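Local coordinates for protein flavodoxin (Streptococcus pneumoniae serotype 4, PDB 5LJL) that binds FMN and probably serves as a low-potential electron donor to a number of redox enzymes, at residues E116-V124 / R135-K146; C39-F47 / E68-L79. All coordinates share one frame; numbering follows the deposited sequence. Where two conformers were deposited one is given.

Interaction 1. Residues E116-V124 / R135-K146; sequences EKGSECVKV and RLEQFAEELAAK
Ser119 and Glu142 meet through a short hydrogen bond, OG giving its proton to OE1 of Glu142 at 2.8 Å. The oxygen arrives from above the carboxylate plane, 41° out of it. A water ties the same OE1 to the backbone N of Glu120, so OE1 accepts one bond from Ser119 OG and one from the water, which in turn accepts from Glu120 N. The other oxygen, OE2, belongs to a salt bridge with Lys146 NZ (2.8 Å), one turn further along the helix. That ammonium also donates to Gly118 O at 3.0 Å, again from above the carbonyl plane. Glu142 therefore has both oxygens engaged, which fixes the rotation of its carboxylate. CG lies anti to the backbone N (chi1 179°) and the chain is extended beyond it, which carries the carboxylate alongside the Gly118–Ser119 backbone. Long flexible side chains suit this solvent-facing margin, where they can bridge helix and loop.

Beneath the polar layer the contact is apolar. Val122 splits its branches: CG1 rests on Leu136 CD2 at 3.7 Å, while CG2 touches Phe139 CB at the same distance. The Phe139 ring turns its edge to the carbonyl of Glu120, with CD1 3.4 Å from that O. Leu143 CD2 packs at 3.6 Å on the bare CA of Gly118, whose lack of a side chain suits so close an approach. The buried N of Ser119 finds no partner.

Strand 116-125 bonds along strand 85-92 and is the outermost strand on its side of the sheet. Within helix 130-146, residues 135-146 run nearly antiparallel to strand residues 122-124 (160°, axes 9.4 Å apart at closest approach). This is the C-terminal helix, which with helix 15-29 forms one outer layer of the flavodoxin-like alpha/beta/alpha sandwich.

Interaction 2. Residues C39-F47 / E68-L79; sequences CTTVDASDF and EMMDFYEDLADL
A chi1 of -174° swings the Phe72 ring out beside its own carbonyl carbon and into the loop 39-47, while Phe47, with CG beside its own N (chi1 -74°), brings its ring across to meet it. The two rings stand almost perpendicular, planes at 87°, with Phe47 CE2 3.7 Å from Phe72 CZ. Over one face of Phe72 lies the methyl of Ala44, a CH-pi contact with CB 4.0 Å from the ring centroid. The small alanine lets the loop come close: its CB also meets Leu76 N at 3.5 Å, and Leu79 CD1 lies against its carbonyl oxygen. Leu76 CD1 in turn touches the edge of the Phe47 ring.

At the start of the helix Cys39 points its side chain inward, CB against Met69 SD at 3.7 Å. Bent at chi2, the Met69 chain brings both sulfur and terminal methyl to the cysteine. The polar margin is thin: one water accepts from Ala44 N (2.9 Å) and donates to Asp75 OD2.

Val8 of strand 4-9 touches Cys39, Val42, Phe47 and Phe72, and Val55 of strand 52-56 supports Met69 and Phe72. The contact thus packs the connection between strands 33-38 and 52-56 against helix 67-77 on one face of the parallel sheet of the flavodoxin-like fold.

Overall arrangement
Interactions 1 and 2 lie on opposite sides of the chain's centre, about 21 Å apart between centres, and share no element. Interaction 1 joins an edge strand to the last helix; interaction 2 joins a loop that follows the other edge strand to helix 67-77. Interaction 1 is the more buried, yet direct hydrogen bonds cross its solvent side, oriented by a salt bridge within the helix. Interaction 2, only partly buried, has no clear direct hydrogen bond across it and depends on aromatic and aliphatic packing, with one bridging water. In interaction 1 the helix packs on a sheet strand; in interaction 2 helix and loop pack on each other, with strands 4-9 and 52-56 beneath.

Interaction 1. Residues E116-V124 / R135-K146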
loop_
_atom_site.group_PDB
_atom_site.type_symbol
_atom_site.label_atom_id
_atom_site.label_comp_id
_atom_site.label_asym_id
_atom_site.label_seq_id
_atom_site.Cartn_x
_atom_site.Cartn_y
_atom_site.Cartn_z
ATOM N N GLU A 116 -0.110 6.167 11.766
ATOM C CA GLU A 116 0.230 7.483 11.189
ATOM C C GLU A 116 0.702 7.389 9.748
ATOM O O GLU A 116 1.642 6.622 9.468
ATOM C CB GLU A 116 1.307 8.166 12.059
ATOM C CG GLU A 116 0.885 8.577 13.444
ATOM C CD GLU A 116 2.055 9.202 14.223
ATOM O OE1 GLU A 116 1.826 10.319 14.758
ATOM O OE2 GLU A 116 3.136 8.555 14.391
ATOM N N LYS A 117 0.162 8.263 8.864
ATOM C CA LYS A 117 0.555 8.337 7.443
ATOM C C LYS A 117 2.009 8.873 7.352
ATOM O O LYS A 117 2.276 10.003 7.776
ATOM C CB LYS A 117 -0.380 9.259 6.655
ATOM C CG LYS A 117 0.033 9.401 5.191
ATOM C CD LYS A 117 -0.773 10.516 4.502
ATOM C CE LYS A 117 -2.168 10.065 4.248
ATOM N NZ LYS A 117 -2.864 10.826 3.162
ATOM N N GLY A 118 2.936 8.101 6.807
ATOM C CA GLY A 118 4.323 8.541 6.708
ATOM C C GLY A 118 4.675 9.344 5.458
ATOM O O GLY A 118 5.776 9.900 5.397
ATOM N N SER A 119 3.859 9.264 4.405
ATOM C CA SER A 119 4.138 9.921 3.126
ATOM C C SER A 119 2.846 10.015 2.329
ATOM O O SER A 119 1.940 9.179 2.507
ATOM C CB SER A 119 5.228 9.108 2.356
ATOM O OG SER A 119 5.754 9.751 1.258
ATOM N N GLU A 120 2.761 11.034 1.468
ATOM C CA GLU A 120 1.587 11.262 0.609
ATOM C C GLU A 120 1.306 9.982 -0.243
ATOM O O GLU A 120 2.233 9.344 -0.760
ATOM C CB GLU A 120 1.895 12.527 -0.200
ATOM C CG GLU A 120 0.867 13.065 -1.123
ATOM C CD GLU A 120 1.349 14.346 -1.859
ATOM O OE1 GLU A 120 0.771 14.597 -2.909
ATOM O OE2 GLU A 120 2.292 15.087 -1.427
ATOM N N CYS A 121 0.056 9.632 -0.417
ATOM C CA CYS A 121 -0.242 8.411 -1.201
ATOM C C CYS A 121 0.196 8.646 -2.655
ATOM O O CYS A 121 0.181 9.775 -3.122
ATOM C CB CYS A 121 -1.746 8.066 -1.088
ATOM S SG CYS A 121 -2.789 9.264 -1.909
ATOM N N VAL A 122 0.564 7.567 -3.340
ATOM C CA VAL A 122 1.027 7.632 -4.734
ATOM C C VAL A 122 0.006 6.906 -5.592
ATOM O O VAL A 122 -0.120 5.692 -5.455
ATOM C CB VAL A 122 2.442 7.008 -4.889
ATOM C CG1 VAL A 122 2.925 7.178 -6.348
ATOM C CG2 VAL A 122 3.440 7.679 -3.898
ATOM N N LYS A 123 -0.570 7.613 -6.556
ATOM C CA LYS A 123 -1.572 7.074 -7.501
ATOM C C LYS A 123 -0.950 7.120 -8.913
ATOM O O LYS A 123 -0.333 8.135 -9.282
ATOM C CB LYS A 123 -2.839 7.906 -7.481
ATOM C CG LYS A 123 -3.554 7.857 -6.147
ATOM C CD LYS A 123 -4.578 8.968 -6.123
ATOM C CE LYS A 123 -5.493 8.792 -4.916
ATOM N NZ LYS A 123 -6.303 10.020 -4.649
ATOM N N VAL A 124 -0.969 5.967 -9.589
ATOM C CA VAL A 124 -0.302 5.760 -10.881
ATOM C C VAL A 124 -1.401 5.433 -11.906
ATOM O O VAL A 124 -2.278 4.607 -11.681
ATOM C CB VAL A 124 0.676 4.596 -10.808
ATOM C CG1 VAL A 124 1.260 4.225 -12.180
ATOM C CG2 VAL A 124 1.773 4.866 -9.734
ATOM N N ARG A 135 8.355 8.865 -8.038
ATOM C CA ARG A 135 7.421 9.230 -6.983
ATOM C C ARG A 135 7.352 8.091 -5.942
ATOM O O ARG A 135 7.311 8.306 -4.712
ATOM C CB ARG A 135 6.030 9.578 -7.515
ATOM C CG ARG A 135 5.907 11.016 -8.043
ATOM C CD ARG A 135 4.505 11.363 -8.596
ATOM N NE ARG A 135 4.449 12.827 -8.767
ATOM C CZ ARG A 135 4.933 13.520 -9.820
ATOM N NH1 ARG A 135 5.449 12.889 -10.889
ATOM N NH2 ARG A 135 4.899 14.866 -9.816
ATOM N N LEU A 136 7.260 6.862 -6.438
ATOM C CA LEU A 136 7.254 5.711 -5.550
ATOM C C LEU A 136 8.516 5.600 -4.739
ATOM O O LEU A 136 8.536 5.154 -3.544
ATOM C CB LEU A 136 7.054 4.431 -6.361
ATOM C CG LEU A 136 5.683 4.244 -6.985
ATOM C CD1 LEU A 136 5.675 3.227 -8.127
ATOM C CD2 LEU A 136 4.586 3.945 -5.958
ATOM N N GLU A 137 9.639 5.858 -5.392
ATOM C CA GLU A 137 10.937 5.856 -4.665
ATOM C C GLU A 137 11.015 6.947 -3.586
ATOM O O GLU A 137 11.442 6.657 -2.441
ATOM C CB GLU A 137 12.120 5.905 -5.637
ATOM C CG GLU A 137 12.314 4.559 -6.403
ATOM C CD GLU A 137 13.430 4.656 -7.429
ATOM O OE1 GLU A 137 13.955 5.759 -7.649
ATOM O OE2 GLU A 137 13.803 3.590 -7.937
ATOM N N GLN A 138 10.492 8.139 -3.851
ATOM C CA GLN A 138 10.474 9.194 -2.851
ATOM C C GLN A 138 9.575 8.839 -1.667
ATOM O O GLN A 138 9.942 9.087 -0.500
ATOM C CB GLN A 138 10.088 10.521 -3.430
ATOM C CG GLN A 138 11.087 11.059 -4.461
ATOM C CD GLN A 138 10.457 12.179 -5.241
ATOM O OE1 GLN A 138 9.362 12.072 -5.778
ATOM N NE2 GLN A 138 11.166 13.276 -5.311
ATOM N N PHE A 139 8.421 8.224 -1.979
ATOM C CA PHE A 139 7.521 7.639 -0.925
ATOM C C PHE A 139 8.263 6.655 -0.027
ATOM O O PHE A 139 8.222 6.769 1.183
ATOM C CB PHE A 139 6.347 7.005 -1.701
ATOM C CG PHE A 139 5.432 6.127 -0.923
ATOM C CD1 PHE A 139 4.268 6.606 -0.336
ATOM C CD2 PHE A 139 5.702 4.774 -0.826
ATOM C CE1 PHE A 139 3.396 5.729 0.304
ATOM C CE2 PHE A 139 4.846 3.929 -0.165
ATOM C CZ PHE A 139 3.677 4.408 0.399
ATOM N N ALA A 140 8.950 5.649 -0.601
ATOM C CA ALA A 140 9.701 4.682 0.188
ATOM C C ALA A 140 10.791 5.342 1.006
ATOM O O ALA A 140 10.987 5.042 2.185
ATOM C CB ALA A 140 10.286 3.624 -0.767
ATOM N N GLU A 141 11.491 6.308 0.396
ATOM C CA GLU A 141 12.633 6.982 1.097
ATOM C C GLU A 141 12.115 7.821 2.307
ATOM O O GLU A 141 12.767 7.874 3.374
ATOM C CB GLU A 141 13.399 7.872 0.109
ATOM C CG GLU A 141 14.172 7.085 -0.932
ATOM C CD GLU A 141 14.394 7.750 -2.261
ATOM O OE1 GLU A 141 14.253 8.975 -2.367
ATOM O OE2 GLU A 141 14.857 7.045 -3.215
ATOM N N GLU A 142 10.928 8.448 2.175
ATOM C CA GLU A 142 10.330 9.199 3.277
ATOM C C GLU A 142 9.892 8.248 4.406
ATOM O O GLU A 142 10.136 8.523 5.558
ATOM C CB GLU A 142 9.193 10.109 2.781
ATOM C CG GLU A 142 8.547 10.887 3.922
ATOM C CD GLU A 142 7.576 11.940 3.509
ATOM O OE1 GLU A 142 7.145 11.883 2.350
ATOM O OE2 GLU A 142 7.342 12.879 4.336
ATOM N N LEU A 143 9.272 7.108 4.074
ATOM C CA LEU A 143 8.971 6.123 5.121
ATOM C C LEU A 143 10.182 5.595 5.868
ATOM O O LEU A 143 10.171 5.447 7.109
ATOM C CB LEU A 143 8.201 4.944 4.479
ATOM C CG LEU A 143 6.812 5.234 3.884
ATOM C CD1 LEU A 143 6.223 3.918 3.372
ATOM C CD2 LEU A 143 5.874 5.917 4.867
ATOM N N ALA A 144 11.216 5.253 5.099
ATOM C CA ALA A 144 12.504 4.860 5.671
ATOM C C ALA A 144 13.035 5.970 6.613
ATOM O O ALA A 144 13.539 5.684 7.704
ATOM C CB ALA A 144 13.518 4.503 4.594
ATOM N N ALA A 145 12.990 7.220 6.195
ATOM C CA ALA A 145 13.486 8.309 7.032
ATOM C C ALA A 145 12.807 8.344 8.452
ATOM O O ALA A 145 13.422 8.756 9.438
ATOM C CB ALA A 145 13.306 9.641 6.327
ATOM N N LYS A 146 11.532 8.005 8.494
ATOM C CA LYS A 146 10.672 8.148 9.681
ATOM C C LYS A 146 10.754 6.950 10.607
ATOM O O LYS A 146 10.470 7.038 11.811
ATOM C CB LYS A 146 9.258 8.491 9.262
ATOM C CG LYS A 146 9.185 9.894 8.697
ATOM C CD LYS A 146 7.830 10.325 8.171
ATOM C CE LYS A 146 7.921 11.754 7.675
ATOM N NZ LYS A 146 6.717 12.274 6.992
HETATM O O HOH W 1 4.703 13.165 1.531
#

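Interaction 2. Residues C39-F47 / E68-L79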
loop_
_atom_site.group_PDB
_atom_site.type_symbol
_atom_site.label_atom_id
_atom_site.label_comp_id
_atom_site.label_asym_id
_atom_site.label_seq_id
_atom_site.Cartn_x
_atom_site.Cartn_y
_atom_site.Cartn_z
ATOM N N CYS A 39 -2.860 -10.006 -1.049
ATOM C CA CYS A 39 -3.801 -9.936 0.040
ATOM C C CYS A 39 -4.507 -11.245 0.376
ATOM O O CYS A 39 -4.840 -11.419 1.548
ATOM C CB CYS A 39 -4.823 -8.826 -0.205
ATOM S SG CYS A 39 -5.940 -9.086 -1.594
ATOM N N THR A 40 -4.656 -12.156 -0.600
ATOM C CA THR A 40 -5.248 -13.486 -0.315
ATOM C C THR A 40 -4.310 -14.396 0.471
ATOM O O THR A 40 -4.696 -15.498 0.787
ATOM C CB THR A 40 -5.595 -14.352 -1.566
ATOM O OG1 THR A 40 -5.387 -13.612 -2.761
ATOM C CG2 THR A 40 -7.028 -14.841 -1.499
ATOM N N THR A 41 -3.067 -14.002 0.728
ATOM C CA THR A 41 -2.113 -14.923 1.336
ATOM C C THR A 41 -1.640 -14.490 2.735
ATOM O O THR A 41 -0.730 -15.111 3.283
ATOM C CB THR A 41 -0.896 -15.171 0.421
ATOM O OG1 THR A 41 -0.102 -13.946 0.322
ATOM C CG2 THR A 41 -1.311 -15.678 -0.968
ATOM N N VAL A 42 -2.177 -13.366 3.245
ATOM C CA VAL A 42 -1.783 -12.902 4.568
ATOM C C VAL A 42 -3.028 -12.487 5.355
ATOM O O VAL A 42 -4.129 -12.422 4.797
ATOM C CB VAL A 42 -0.800 -11.704 4.470
ATOM C CG1 VAL A 42 0.496 -12.124 3.845
ATOM C CG2 VAL A 42 -1.439 -10.578 3.679
ATOM N N ASP A 43 -2.827 -12.191 6.637
ATOM C CA ASP A 43 -3.887 -11.631 7.490
ATOM C C ASP A 43 -3.593 -10.183 7.766
ATOM O O ASP A 43 -2.423 -9.832 7.956
ATOM C CB ASP A 43 -3.951 -12.395 8.808
ATOM C CG ASP A 43 -4.485 -13.806 8.627
ATOM O OD1 ASP A 43 -5.609 -13.927 8.108
ATOM O OD2 ASP A 43 -3.768 -14.777 8.989
ATOM N N ALA A 44 -4.625 -9.350 7.792
ATOM C CA ALA A 44 -4.399 -7.911 8.149
ATOM C C ALA A 44 -3.634 -7.806 9.478
ATOM O O ALA A 44 -2.746 -6.937 9.665
ATOM C CB ALA A 44 -5.714 -7.132 8.184
ATOM N N SER A 45 -3.945 -8.683 10.443
ATOM C CA SER A 45 -3.301 -8.644 11.750
ATOM C C SER A 45 -1.789 -8.850 11.746
ATOM O O SER A 45 -1.090 -8.487 12.739
ATOM C CB SER A 45 -4.009 -9.611 12.737
ATOM O OG SER A 45 -3.875 -10.933 12.284
ATOM N N ASP A 46 -1.230 -9.375 10.666
ATOM C CA ASP A 46 0.209 -9.491 10.523
ATOM C C ASP A 46 0.870 -8.127 10.629
ATOM O O ASP A 46 2.031 -8.045 11.020
ATOM C CB ASP A 46 0.668 -10.165 9.245
ATOM C CG ASP A 46 0.083 -11.541 9.032
ATOM O OD1 ASP A 46 0.236 -11.984 7.877
ATOM O OD2 ASP A 46 -0.475 -12.156 9.980
ATOM N N PHE A 47 0.137 -7.070 10.308
ATOM C CA PHE A 47 0.648 -5.678 10.508
ATOM C C PHE A 47 1.105 -5.354 11.934
ATOM O O PHE A 47 2.000 -4.467 12.099
ATOM C CB PHE A 47 -0.388 -4.648 10.025
ATOM C CG PHE A 47 -0.505 -4.522 8.483
ATOM C CD1 PHE A 47 0.576 -4.708 7.622
ATOM C CD2 PHE A 47 -1.725 -4.056 7.920
ATOM C CE1 PHE A 47 0.429 -4.530 6.239
ATOM C CE2 PHE A 47 -1.852 -3.844 6.506
ATOM C CZ PHE A 47 -0.748 -4.080 5.710
ATOM N N GLU A 68 -11.180 -9.325 -3.554
ATOM C CA GLU A 68 -10.283 -10.037 -2.672
ATOM C C GLU A 68 -9.755 -9.149 -1.497
ATOM O O GLU A 68 -9.166 -9.669 -0.534
ATOM C CB GLU A 68 -9.109 -10.612 -3.497
ATOM C CG GLU A 68 -8.222 -9.591 -4.218
ATOM C CD GLU A 68 -8.655 -9.203 -5.641
ATOM O OE1 GLU A 68 -9.839 -9.334 -5.954
ATOM O OE2 GLU A 68 -7.789 -8.785 -6.484
ATOM N N MET A 69 -9.929 -7.839 -1.613
ATOM C CA MET A 69 -9.605 -6.872 -0.577
ATOM C C MET A 69 -10.737 -6.664 0.438
ATOM O O MET A 69 -10.477 -6.140 1.519
ATOM C CB MET A 69 -9.133 -5.498 -1.127
ATOM C CG MET A 69 -7.686 -5.468 -1.592
ATOM S SD MET A 69 -6.585 -5.621 -0.140
ATOM C CE MET A 69 -5.019 -5.172 -0.862
ATOM N N MET A 70 -11.963 -7.092 0.148
ATOM C CA MET A 70 -13.074 -6.786 1.064
ATOM C C MET A 70 -12.880 -7.376 2.457
ATOM O O MET A 70 -13.002 -6.674 3.440
ATOM C CB MET A 70 -14.421 -7.200 0.456
ATOM C CG MET A 70 -14.987 -6.109 -0.457
ATOM S SD MET A 70 -16.717 -6.487 -1.030
ATOM C CE MET A 70 -17.352 -7.240 0.451
ATOM N N ASP A 71 -12.495 -8.622 2.538
ATOM C CA ASP A 71 -12.194 -9.262 3.820
ATOM C C ASP A 71 -10.987 -8.664 4.572
ATOM O O ASP A 71 -11.000 -8.483 5.759
ATOM C CB ASP A 71 -11.902 -10.747 3.587
ATOM C CG ASP A 71 -13.011 -11.594 4.006
ATOM O OD1 ASP A 71 -12.743 -12.425 4.898
ATOM O OD2 ASP A 71 -14.155 -11.398 3.540
ATOM N N PHE A 72 -9.919 -8.354 3.815
ATOM C CA PHE A 72 -8.714 -7.763 4.351
ATOM C C PHE A 72 -9.057 -6.359 4.951
ATOM O O PHE A 72 -8.602 -6.007 6.005
ATOM C CB PHE A 72 -7.668 -7.674 3.222
ATOM C CG PHE A 72 -6.321 -7.211 3.712
ATOM C CD1 PHE A 72 -5.413 -8.109 4.225
ATOM C CD2 PHE A 72 -6.014 -5.848 3.750
ATOM C CE1 PHE A 72 -4.190 -7.717 4.714
ATOM C CE2 PHE A 72 -4.797 -5.424 4.261
ATOM C CZ PHE A 72 -3.882 -6.356 4.755
ATOM N N TYR A 73 -9.831 -5.570 4.200
ATOM C CA TYR A 73 -10.279 -4.240 4.666
ATOM C C TYR A 73 -11.057 -4.382 5.992
ATOM O O TYR A 73 -10.862 -3.572 6.893
ATOM C CB TYR A 73 -11.111 -3.520 3.607
ATOM C CG TYR A 73 -11.742 -2.181 3.968
ATOM C CD1 TYR A 73 -11.177 -1.008 3.562
ATOM C CD2 TYR A 73 -12.971 -2.117 4.643
ATOM C CE1 TYR A 73 -11.727 0.210 3.903
ATOM C CE2 TYR A 73 -13.558 -0.915 4.982
ATOM C CZ TYR A 73 -12.953 0.244 4.630
ATOM O OH TYR A 73 -13.619 1.404 4.949
ATOM N N GLU A 74 -11.996 -5.338 6.033
ATOM C CA GLU A 74 -12.793 -5.539 7.245
ATOM C C GLU A 74 -11.927 -5.869 8.425
ATOM O O GLU A 74 -12.123 -5.294 9.527
ATOM C CB GLU A 74 -13.883 -6.648 7.038
ATOM C CG GLU A 74 -14.943 -6.189 6.030
ATOM C CD GLU A 74 -15.906 -7.276 5.540
ATOM O OE1 GLU A 74 -15.855 -8.382 6.078
ATOM O OE2 GLU A 74 -16.690 -7.035 4.604
ATOM N N ASP A 75 -11.004 -6.810 8.208
ATOM C CA ASP A 75 -10.100 -7.178 9.262
ATOM C C ASP A 75 -9.209 -6.019 9.706
ATOM O O ASP A 75 -9.027 -5.795 10.940
ATOM C CB ASP A 75 -9.246 -8.410 8.899
ATOM C CG ASP A 75 -10.055 -9.692 8.695
ATOM O OD1 ASP A 75 -11.240 -9.742 9.113
ATOM O OD2 ASP A 75 -9.504 -10.628 8.035
ATOM N N LEU A 76 -8.677 -5.265 8.737
ATOM C CA LEU A 76 -7.846 -4.120 9.070
ATOM C C LEU A 76 -8.622 -3.024 9.876
ATOM O O LEU A 76 -8.085 -2.480 10.876
ATOM C CB LEU A 76 -7.237 -3.537 7.789
ATOM C CG LEU A 76 -6.432 -2.269 7.913
ATOM C CD1 LEU A 76 -5.210 -2.426 8.805
ATOM C CD2 LEU A 76 -6.018 -1.766 6.530
ATOM N N ALA A 77 -9.895 -2.793 9.484
ATOM C CA ALA A 77 -10.694 -1.725 10.122
ATOM C C ALA A 77 -10.912 -2.077 11.618
ATOM O O ALA A 77 -11.204 -1.224 12.447
ATOM C CB ALA A 77 -12.042 -1.600 9.418
ATOM N N ASP A 78 -10.831 -3.328 11.946
ATOM C CA ASP A 78 -11.057 -3.719 13.355
ATOM C C ASP A 78 -9.798 -3.719 14.179
ATOM O O ASP A 78 -9.869 -4.100 15.343
ATOM C CB ASP A 78 -11.694 -5.127 13.426
ATOM C CG ASP A 78 -12.448 -5.390 14.754
ATOM O OD1 ASP A 78 -12.989 -4.460 15.429
ATOM O OD2 ASP A 78 -12.504 -6.591 15.073
ATOM N N LEU A 79 -8.629 -3.361 13.612
ATOM C CA LEU A 79 -7.332 -3.424 14.367
ATOM C C LEU A 79 -6.978 -2.097 15.016
ATOM O O LEU A 79 -7.432 -1.054 14.552
ATOM C CB LEU A 79 -6.163 -3.737 13.416
ATOM C CG LEU A 79 -6.185 -5.083 12.700
ATOM C CD1 LEU A 79 -4.924 -5.277 11.828
ATOM C CD2 LEU A 79 -6.323 -6.223 13.714
HETATM O O HOH W 2 -7.121 -10.224 6.727
#